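Local structure of tetratricopeptide TPR_2 repeat protein (Thermobaculum terrenum, 5DJS) at residues S115-A120 against H133-D138; R142-L147 against A255-P260. The protein is a tetratricopeptide-repeat protein of glycosyl transferase family 41, joining helical repeats to a GT-B-type region, and is modelled with uridine-5'-diphosphate bound. The protein carries 1 engineered substitution. All blocks are in the same frame, centred on the assembly; numbering follows the deposited sequence.

Contact 1. Residues S115-A120 against H133-D138; sequences SGLYVA and HILALD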
ATOM      1  N   SER A 115      12.381  -4.041  -7.239  1.00 46.87           N
ATOM      2  CA  SER A 115      11.074  -3.428  -6.912  1.00 48.76           C
ATOM      3  C   SER A 115      11.105  -2.829  -5.510  1.00 49.00           C
ATOM      4  O   SER A 115      10.830  -1.636  -5.323  1.00 50.41           O
ATOM      5  CB  SER A 115       9.927  -4.449  -6.935  1.00 49.43           C
ATOM      6  OG  SER A 115       9.617  -4.888  -8.233  1.00 52.92           O
ATOM      7  N   GLY A 116      11.433  -3.679  -4.536  1.00 44.63           N
ATOM      8  CA  GLY A 116      11.477  -3.299  -3.128  1.00 43.47           C
ATOM      9  C   GLY A 116      12.255  -2.019  -2.922  1.00 43.18           C
ATOM     10  O   GLY A 116      11.804  -1.117  -2.215  1.00 43.00           O
ATOM     11  N   LEU A 117      13.418  -1.940  -3.568  1.00 42.69           N
ATOM     12  CA  LEU A 117      14.245  -0.734  -3.553  1.00 41.41           C
ATOM     13  C   LEU A 117      13.473   0.456  -4.127  1.00 38.19           C
ATOM     14  O   LEU A 117      13.386   1.499  -3.478  1.00 39.20           O
ATOM     15  CB  LEU A 117      15.554  -0.971  -4.320  1.00 41.90           C
ATOM     16  CG  LEU A 117      16.530   0.199  -4.449  1.00 42.24           C
ATOM     17  CD1 LEU A 117      17.000   0.681  -3.087  1.00 44.59           C
ATOM     18  CD2 LEU A 117      17.712  -0.208  -5.306  1.00 42.10           C
ATOM     19  N   TYR A 118      12.899   0.293  -5.318  1.00 34.97           N
ATOM     20  CA  TYR A 118      12.038   1.332  -5.930  1.00 34.79           C
ATOM     21  C   TYR A 118      10.945   1.835  -4.985  1.00 34.93           C
ATOM     22  O   TYR A 118      10.789   3.046  -4.813  1.00 34.44           O
ATOM     23  CB  TYR A 118      11.396   0.812  -7.218  1.00 34.18           C
ATOM     24  CG  TYR A 118      10.435   1.765  -7.909  1.00 34.51           C
ATOM     25  CD1 TYR A 118      10.763   3.108  -8.114  1.00 34.46           C
ATOM     26  CD2 TYR A 118       9.205   1.306  -8.400  1.00 33.73           C
ATOM     27  CE1 TYR A 118       9.880   3.968  -8.762  1.00 35.38           C
ATOM     28  CE2 TYR A 118       8.325   2.152  -9.054  1.00 33.80           C
ATOM     29  CZ  TYR A 118       8.660   3.477  -9.234  1.00 34.63           C
ATOM     30  OH  TYR A 118       7.785   4.303  -9.902  1.00 34.75           O
ATOM     31  N   VAL A 119      10.211   0.900  -4.381  1.00 34.29           N
ATOM     32  CA  VAL A 119       9.200   1.223  -3.369  1.00 35.08           C
ATOM     33  C   VAL A 119       9.816   1.984  -2.195  1.00 36.47           C
ATOM     34  O   VAL A 119       9.332   3.050  -1.822  1.00 37.76           O
ATOM     35  CB  VAL A 119       8.516  -0.052  -2.837  1.00 34.07           C
ATOM     36  CG1 VAL A 119       7.711   0.217  -1.568  1.00 33.26           C
ATOM     37  CG2 VAL A 119       7.627  -0.638  -3.917  1.00 33.95           C
ATOM     38  N   ALA A 120      10.892   1.428  -1.641  1.00 37.65           N
ATOM     39  CA  ALA A 120      11.554   1.972  -0.451  1.00 38.53           C
ATOM     40  C   ALA A 120      11.945   3.439  -0.589  1.00 41.97           C
ATOM     41  O   ALA A 120      11.842   4.195   0.379  1.00 47.56           O
ATOM     42  CB  ALA A 120      12.778   1.142  -0.102  1.00 37.90           C
ATOM     43  N   HIS A 133      12.079   7.520 -10.899  1.00 49.19           N
ATOM     44  CA  HIS A 133      11.723   7.310 -12.303  1.00 49.48           C
ATOM     45  C   HIS A 133      12.742   6.426 -13.046  1.00 53.57           C
ATOM     46  O   HIS A 133      12.378   5.417 -13.666  1.00 51.22           O
ATOM     47  CB  HIS A 133      11.623   8.691 -12.959  1.00 48.33           C
ATOM     48  CG  HIS A 133      11.315   8.667 -14.420  1.00 50.83           C
ATOM     49  ND1 HIS A 133      10.271   7.942 -14.953  1.00 53.20           N
ATOM     50  CD2 HIS A 133      11.881   9.331 -15.454  1.00 52.75           C
ATOM     51  CE1 HIS A 133      10.220   8.143 -16.259  1.00 55.10           C
ATOM     52  NE2 HIS A 133      11.187   8.981 -16.589  1.00 56.62           N
ATOM     53  N   ILE A 134      14.015   6.813 -12.950  1.00 56.22           N
ATOM     54  CA  ILE A 134      15.120   6.102 -13.599  1.00 57.09           C
ATOM     55  C   ILE A 134      15.221   4.657 -13.117  1.00 56.19           C
ATOM     56  O   ILE A 134      15.325   3.722 -13.923  1.00 56.62           O
ATOM     57  CB  ILE A 134      16.457   6.855 -13.397  1.00 58.57           C
ATOM     58  CG1 ILE A 134      16.520   8.029 -14.387  1.00 62.00           C
ATOM     59  CG2 ILE A 134      17.660   5.937 -13.600  1.00 56.85           C
ATOM     60  CD1 ILE A 134      17.567   9.069 -14.058  1.00 64.71           C
ATOM     61  N   LEU A 135      15.185   4.474 -11.805  1.00 50.71           N
ATOM     62  CA  LEU A 135      15.237   3.128 -11.255  1.00 47.48           C
ATOM     63  C   LEU A 135      14.058   2.266 -11.734  1.00 44.85           C
ATOM     64  O   LEU A 135      14.220   1.073 -11.949  1.00 45.14           O
ATOM     65  CB  LEU A 135      15.295   3.173  -9.730  1.00 46.66           C
ATOM     66  CG  LEU A 135      15.528   1.841  -9.022  1.00 47.70           C
ATOM     67  CD1 LEU A 135      16.944   1.330  -9.275  1.00 50.08           C
ATOM     68  CD2 LEU A 135      15.269   1.993  -7.534  1.00 46.49           C
ATOM     69  N   ALA A 136      12.882   2.868 -11.909  1.00 43.28           N
ATOM     70  CA  ALA A 136      11.688   2.121 -12.349  1.00 42.59           C
ATOM     71  C   ALA A 136      11.833   1.645 -13.791  1.00 41.03           C
ATOM     72  O   ALA A 136      11.618   0.464 -14.093  1.00 37.84           O
ATOM     73  CB  ALA A 136      10.452   2.981 -12.220  1.00 43.38           C
ATOM     74  N   LEU A 137      12.202   2.589 -14.660  1.00 37.05           N
ATOM     75  CA  LEU A 137      12.531   2.303 -16.045  1.00 35.04           C
ATOM     76  C   LEU A 137      13.582   1.203 -16.141  1.00 35.60           C
ATOM     77  O   LEU A 137      13.423   0.258 -16.915  1.00 35.16           O
ATOM     78  CB  LEU A 137      13.065   3.559 -16.733  1.00 33.94           C
ATOM     79  CG  LEU A 137      12.094   4.697 -17.000  1.00 33.85           C
ATOM     80  CD1 LEU A 137      12.841   5.917 -17.507  1.00 34.36           C
ATOM     81  CD2 LEU A 137      11.022   4.286 -17.992  1.00 35.20           C
ATOM     82  N   ASP A 138      14.647   1.332 -15.347  1.00 36.93           N
ATOM     83  CA  ASP A 138      15.731   0.332 -15.318  1.00 37.37           C
ATOM     84  C   ASP A 138      15.172  -1.055 -15.070  1.00 36.12           C
ATOM     85  O   ASP A 138      15.522  -1.979 -15.766  1.00 36.07           O
ATOM     86  CB  ASP A 138      16.787   0.674 -14.253  1.00 38.02           C
ATOM     87  CG  ASP A 138      18.146   0.033 -14.537  1.00 39.15           C
ATOM     88  OD1 ASP A 138      18.408  -1.092 -14.067  1.00 38.35           O
ATOM     89  OD2 ASP A 138      18.973   0.679 -15.210  1.00 40.49           O
TER
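Tyr-118 and Leu-135 touch where helix 111-120 runs nearly antiparallel to helix 129-143, the axes of the short segments crossing at -162° and 9.8 Å apart. The backbones come nearest at this pair, 6.5 Å between the CA atoms of Tyr-118 and Leu-135. Two neighbouring residues from each helix fill the seam. Leu-135 reaches across with one methyl: with CG anti to the backbone N, chi1 -173° sends the branch toward the other helix, and CD2 ends against its main chain, 3.7 Å from the backbone N of Tyr-118. The same methyl meets the branch point of Leu-117, CG to CD2 of Leu-135 3.8 Å, and the two leucine side chains cross at about a right angle. CD2 of Leu-135 also touches CB of Tyr-118, roughly at right angles to its contact with Leu-117. Farther out, the tyrosine ring lies with one face over Ala-136, whose CB makes a CH-pi contact 3.8 Å from the ring centroid and 22° off its normal. The methyl is displaced toward the hydroxyl end of the ring, and CZ of Tyr-118 comes nearest, 3.5 Å from CB of Ala-136. At the far end the hydroxyl is hydrogen-bonded to the carbonyl O of Thr-273, while His-122 and His-247 meet the ring edge-to-face, so the phenol is held by polar as well as aromatic neighbours. Leu-117 also touches Ile-97 and Leu-104 of helix 93-106, extending the apolar layer to a third helix. Such side-by-side packing of near-antiparallel helices is characteristic of an alpha-helical hairpin.

Contact 2. Residues R142-L147 against A255-P260; sequences RYADPL and AFARRP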
ATOM      1  N   ARG A 142      14.803  -4.310 -17.863  1.00 44.90           N
ATOM      2  CA  ARG A 142      15.420  -5.591 -17.540  1.00 46.72           C
ATOM      3  C   ARG A 142      14.441  -6.755 -17.588  1.00 48.31           C
ATOM      4  O   ARG A 142      14.764  -7.793 -18.162  1.00 46.22           O
ATOM      5  CB  ARG A 142      16.074  -5.544 -16.153  1.00 49.47           C
ATOM      6  CG  ARG A 142      17.344  -4.713 -16.107  1.00 52.11           C
ATOM      7  CD  ARG A 142      17.945  -4.666 -14.712  1.00 54.03           C
ATOM      8  NE  ARG A 142      18.968  -3.631 -14.646  1.00 56.71           N
ATOM      9  CZ  ARG A 142      20.201  -3.722 -15.147  1.00 56.61           C
ATOM     10  NH1 ARG A 142      20.618  -4.828 -15.760  1.00 56.03           N
ATOM     11  NH2 ARG A 142      21.035  -2.686 -15.026  1.00 55.66           N
ATOM     12  N   TYR A 143      13.263  -6.584 -16.976  1.00 50.16           N
ATOM     13  CA  TYR A 143      12.358  -7.710 -16.670  1.00 50.90           C
ATOM     14  C   TYR A 143      10.991  -7.715 -17.360  1.00 49.10           C
ATOM     15  O   TYR A 143      10.317  -8.747 -17.373  1.00 48.93           O
ATOM     16  CB  TYR A 143      12.166  -7.806 -15.151  1.00 53.39           C
ATOM     17  CG  TYR A 143      13.474  -7.847 -14.398  1.00 58.59           C
ATOM     18  CD1 TYR A 143      14.427  -8.838 -14.671  1.00 62.15           C
ATOM     19  CD2 TYR A 143      13.780  -6.886 -13.436  1.00 58.25           C
ATOM     20  CE1 TYR A 143      15.643  -8.867 -13.993  1.00 66.27           C
ATOM     21  CE2 TYR A 143      14.986  -6.908 -12.759  1.00 61.21           C
ATOM     22  CZ  TYR A 143      15.912  -7.886 -13.034  1.00 63.66           C
ATOM     23  OH  TYR A 143      17.078  -7.839 -12.321  1.00 65.09           O
ATOM     24  N   ALA A 144      10.588  -6.590 -17.943  1.00 48.91           N
ATOM     25  CA  ALA A 144       9.220  -6.421 -18.438  1.00 49.01           C
ATOM     26  C   ALA A 144       9.168  -6.153 -19.932  1.00 49.44           C
ATOM     27  O   ALA A 144       8.539  -6.905 -20.669  1.00 52.18           O
ATOM     28  CB  ALA A 144       8.538  -5.292 -17.686  1.00 48.52           C
ATOM     29  N   ASP A 145       9.819  -5.079 -20.371  1.00 48.20           N
ATOM     30  CA  ASP A 145       9.768  -4.648 -21.778  1.00 49.01           C
ATOM     31  C   ASP A 145      10.271  -5.673 -22.818  1.00 49.70           C
ATOM     32  O   ASP A 145       9.760  -5.697 -23.934  1.00 51.56           O
ATOM     33  CB  ASP A 145      10.486  -3.301 -21.956  1.00 48.84           C
ATOM     34  CG  ASP A 145       9.761  -2.140 -21.258  1.00 49.73           C
ATOM     35  OD1 ASP A 145       8.684  -2.353 -20.636  1.00 50.54           O
ATOM     36  OD2 ASP A 145      10.276  -1.002 -21.333  1.00 47.57           O
ATOM     37  N   PRO A 146      11.266  -6.514 -22.468  1.00 50.52           N
ATOM     38  CA  PRO A 146      11.632  -7.619 -23.365  1.00 50.27           C
ATOM     39  C   PRO A 146      10.481  -8.545 -23.739  1.00 50.09           C
ATOM     40  O   PRO A 146      10.442  -9.035 -24.865  1.00 54.34           O
ATOM     41  CB  PRO A 146      12.690  -8.382 -22.558  1.00 49.98           C
ATOM     42  CG  PRO A 146      13.385  -7.302 -21.795  1.00 50.43           C
ATOM     43  CD  PRO A 146      12.308  -6.300 -21.441  1.00 51.19           C
ATOM     44  N   LEU A 147       9.556  -8.768 -22.810  1.00 49.18           N
ATOM     45  CA  LEU A 147       8.385  -9.622 -23.048  1.00 48.74           C
ATOM     46  C   LEU A 147       7.230  -8.960 -23.848  1.00 49.91           C
ATOM     47  O   LEU A 147       6.321  -9.659 -24.311  1.00 47.82           O
ATOM     48  CB  LEU A 147       7.842 -10.129 -21.707  1.00 48.84           C
ATOM     49  CG  LEU A 147       8.765 -10.999 -20.849  1.00 50.62           C
ATOM     50  CD1 LEU A 147       8.195 -11.205 -19.456  1.00 50.97           C
ATOM     51  CD2 LEU A 147       8.989 -12.352 -21.509  1.00 52.49           C
ATOM     52  N   ALA A 255       2.974 -11.072 -16.279  1.00 44.73           N
ATOM     53  CA  ALA A 255       1.822 -11.430 -17.086  1.00 45.67           C
ATOM     54  C   ALA A 255       1.348 -10.202 -17.892  1.00 45.73           C
ATOM     55  O   ALA A 255       1.145 -10.297 -19.102  1.00 42.27           O
ATOM     56  CB  ALA A 255       0.708 -11.995 -16.213  1.00 46.11           C
ATOM     57  N   PHE A 256       1.220  -9.050 -17.227  1.00 45.52           N
ATOM     58  CA  PHE A 256       0.904  -7.774 -17.916  1.00 46.28           C
ATOM     59  C   PHE A 256       1.935  -7.429 -18.981  1.00 46.91           C
ATOM     60  O   PHE A 256       1.605  -6.849 -20.001  1.00 51.22           O
ATOM     61  CB  PHE A 256       0.823  -6.588 -16.937  1.00 45.24           C
ATOM     62  CG  PHE A 256      -0.484  -6.488 -16.204  1.00 45.00           C
ATOM     63  CD1 PHE A 256      -0.756  -7.321 -15.116  1.00 44.00           C
ATOM     64  CD2 PHE A 256      -1.443  -5.569 -16.596  1.00 44.30           C
ATOM     65  CE1 PHE A 256      -1.953  -7.241 -14.438  1.00 43.82           C
ATOM     66  CE2 PHE A 256      -2.649  -5.483 -15.921  1.00 43.64           C
ATOM     67  CZ  PHE A 256      -2.900  -6.318 -14.839  1.00 44.23           C
ATOM     68  N   ALA A 257       3.189  -7.772 -18.723  1.00 48.50           N
ATOM     69  CA  ALA A 257       4.282  -7.460 -19.628  1.00 49.05           C
ATOM     70  C   ALA A 257       4.065  -8.022 -21.029  1.00 49.42           C
ATOM     71  O   ALA A 257       4.499  -7.414 -21.997  1.00 46.17           O
ATOM     72  CB  ALA A 257       5.601  -7.963 -19.052  1.00 48.09           C
ATOM     73  N   ARG A 258       3.374  -9.161 -21.125  1.00 51.59           N
ATOM     74  CA  ARG A 258       3.109  -9.830 -22.410  1.00 49.82           C
ATOM     75  C   ARG A 258       1.922  -9.273 -23.221  1.00 47.28           C
ATOM     76  O   ARG A 258       1.690  -9.732 -24.336  1.00 46.96           O
ATOM     77  CB  ARG A 258       2.931 -11.335 -22.177  1.00 51.71           C
ATOM     78  CG  ARG A 258       4.235 -12.103 -22.252  1.00 55.50           C
ATOM     79  CD  ARG A 258       4.148 -13.437 -21.530  1.00 58.60           C
ATOM     80  NE  ARG A 258       4.790 -13.330 -20.223  1.00 62.69           N
ATOM     81  CZ  ARG A 258       5.729 -14.144 -19.736  1.00 64.65           C
ATOM     82  NH1 ARG A 258       6.159 -15.211 -20.418  1.00 64.55           N
ATOM     83  NH2 ARG A 258       6.232 -13.897 -18.525  1.00 63.63           N
ATOM     84  N   ARG A 259       1.214  -8.275 -22.684  1.00 45.53           N
ATOM     85  CA  ARG A 259      -0.019  -7.727 -23.278  1.00 45.28           C
ATOM     86  C   ARG A 259      -1.110  -8.769 -23.569  1.00 44.68           C
ATOM     87  O   ARG A 259      -1.568  -8.868 -24.701  1.00 48.40           O
ATOM     88  CB  ARG A 259       0.276  -6.911 -24.553  1.00 44.05           C
ATOM     89  CG  ARG A 259       0.998  -5.614 -24.290  1.00 45.05           C
ATOM     90  CD  ARG A 259       0.696  -4.574 -25.344  1.00 46.34           C
ATOM     91  NE  ARG A 259       0.781  -3.229 -24.770  1.00 49.68           N
ATOM     92  CZ  ARG A 259       1.705  -2.307 -25.049  1.00 52.16           C
ATOM     93  NH1 ARG A 259       2.685  -2.527 -25.927  1.00 54.68           N
ATOM     94  NH2 ARG A 259       1.640  -1.124 -24.443  1.00 54.96           N
ATOM     95  N   PRO A 260      -1.546  -9.538 -22.549  1.00 42.64           N
ATOM     96  CA  PRO A 260      -2.658 -10.482 -22.771  1.00 42.05           C
ATOM     97  C   PRO A 260      -4.000  -9.805 -23.067  1.00 42.46           C
ATOM     98  O   PRO A 260      -4.911 -10.453 -23.601  1.00 41.44           O
ATOM     99  CB  PRO A 260      -2.719 -11.272 -21.457  1.00 40.96           C
ATOM    100  CG  PRO A 260      -2.065 -10.385 -20.456  1.00 40.94           C
ATOM    101  CD  PRO A 260      -0.973  -9.694 -21.206  1.00 41.08           C
TER
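Two torsions bring Leu-147 and Arg-258 together: CG of the leucine stands anti to the carbonyl carbon (chi1 -62°), presenting both methyls to the arginine, whose chain bends at chi3 (-101°) and turns the guanidinium broadside to them. CD2 of Leu-147 sits over the centre of the guanidinium face of Arg-258, 4.1 Å above its plane, whereas CD1 is shifted toward one nitrogen, 3.5 Å from NH2 of Arg-258. The contact is therefore a hydrocarbon lid on a flat charged group, and the polar grip comes from elsewhere: NE of Arg-258 is hydrogen-bonded to the carbonyl O of Phe-254, one turn back, which probably helps to hold the bend. Nearer the backbone the leucine also rests on the aliphatic part of the arginine, CB of Leu-147 4.1 Å from CG of Arg-258. Ala-257 supplies the second half of the contact. Its CB touches both Ala-144 and Leu-147, and lies 4.1 Å from the CB of Leu-147. Toward Ala-144 the closest atom is the carbonyl O, 3.5 Å from CB of Ala-257. The main chains are close here, 5.2 Å between CA of Ala-144 and CA of Ala-257. The carbonyl O of Ala-257 accepts a hydrogen bond from the hydroxyl OG1 of Thr-148, a polar tie directly beside the apolar patch. The contact joins the chain leaving helix 129-143 to the C-terminal end of helix 253-257; around it, Arg-258 touches Asp-226 and Cys-230 of helix 226-236, and Phe-256 packs against Leu-241 and Asp-243 of strand 240-243.

Contact 1 and contact 2 follow one another along the chain, the first closing before the second opens, and their centres lie about 16 Å apart. Helix 129-143 is common to both: its middle packs on helix 111-120 in contact 1, and its C-terminal end leads into the turn of contact 2. The first contact is local, with 12 residues between its segments, whereas the second spans 107, including strands 163-169, 193-199 and 240-243 of the parallel sheet. Helix 129-143 thus connects the packing against helix 111-120 with the helix 253-257 side of that sheet, and all four segments fall within the same glycosyl transferase family 41 range.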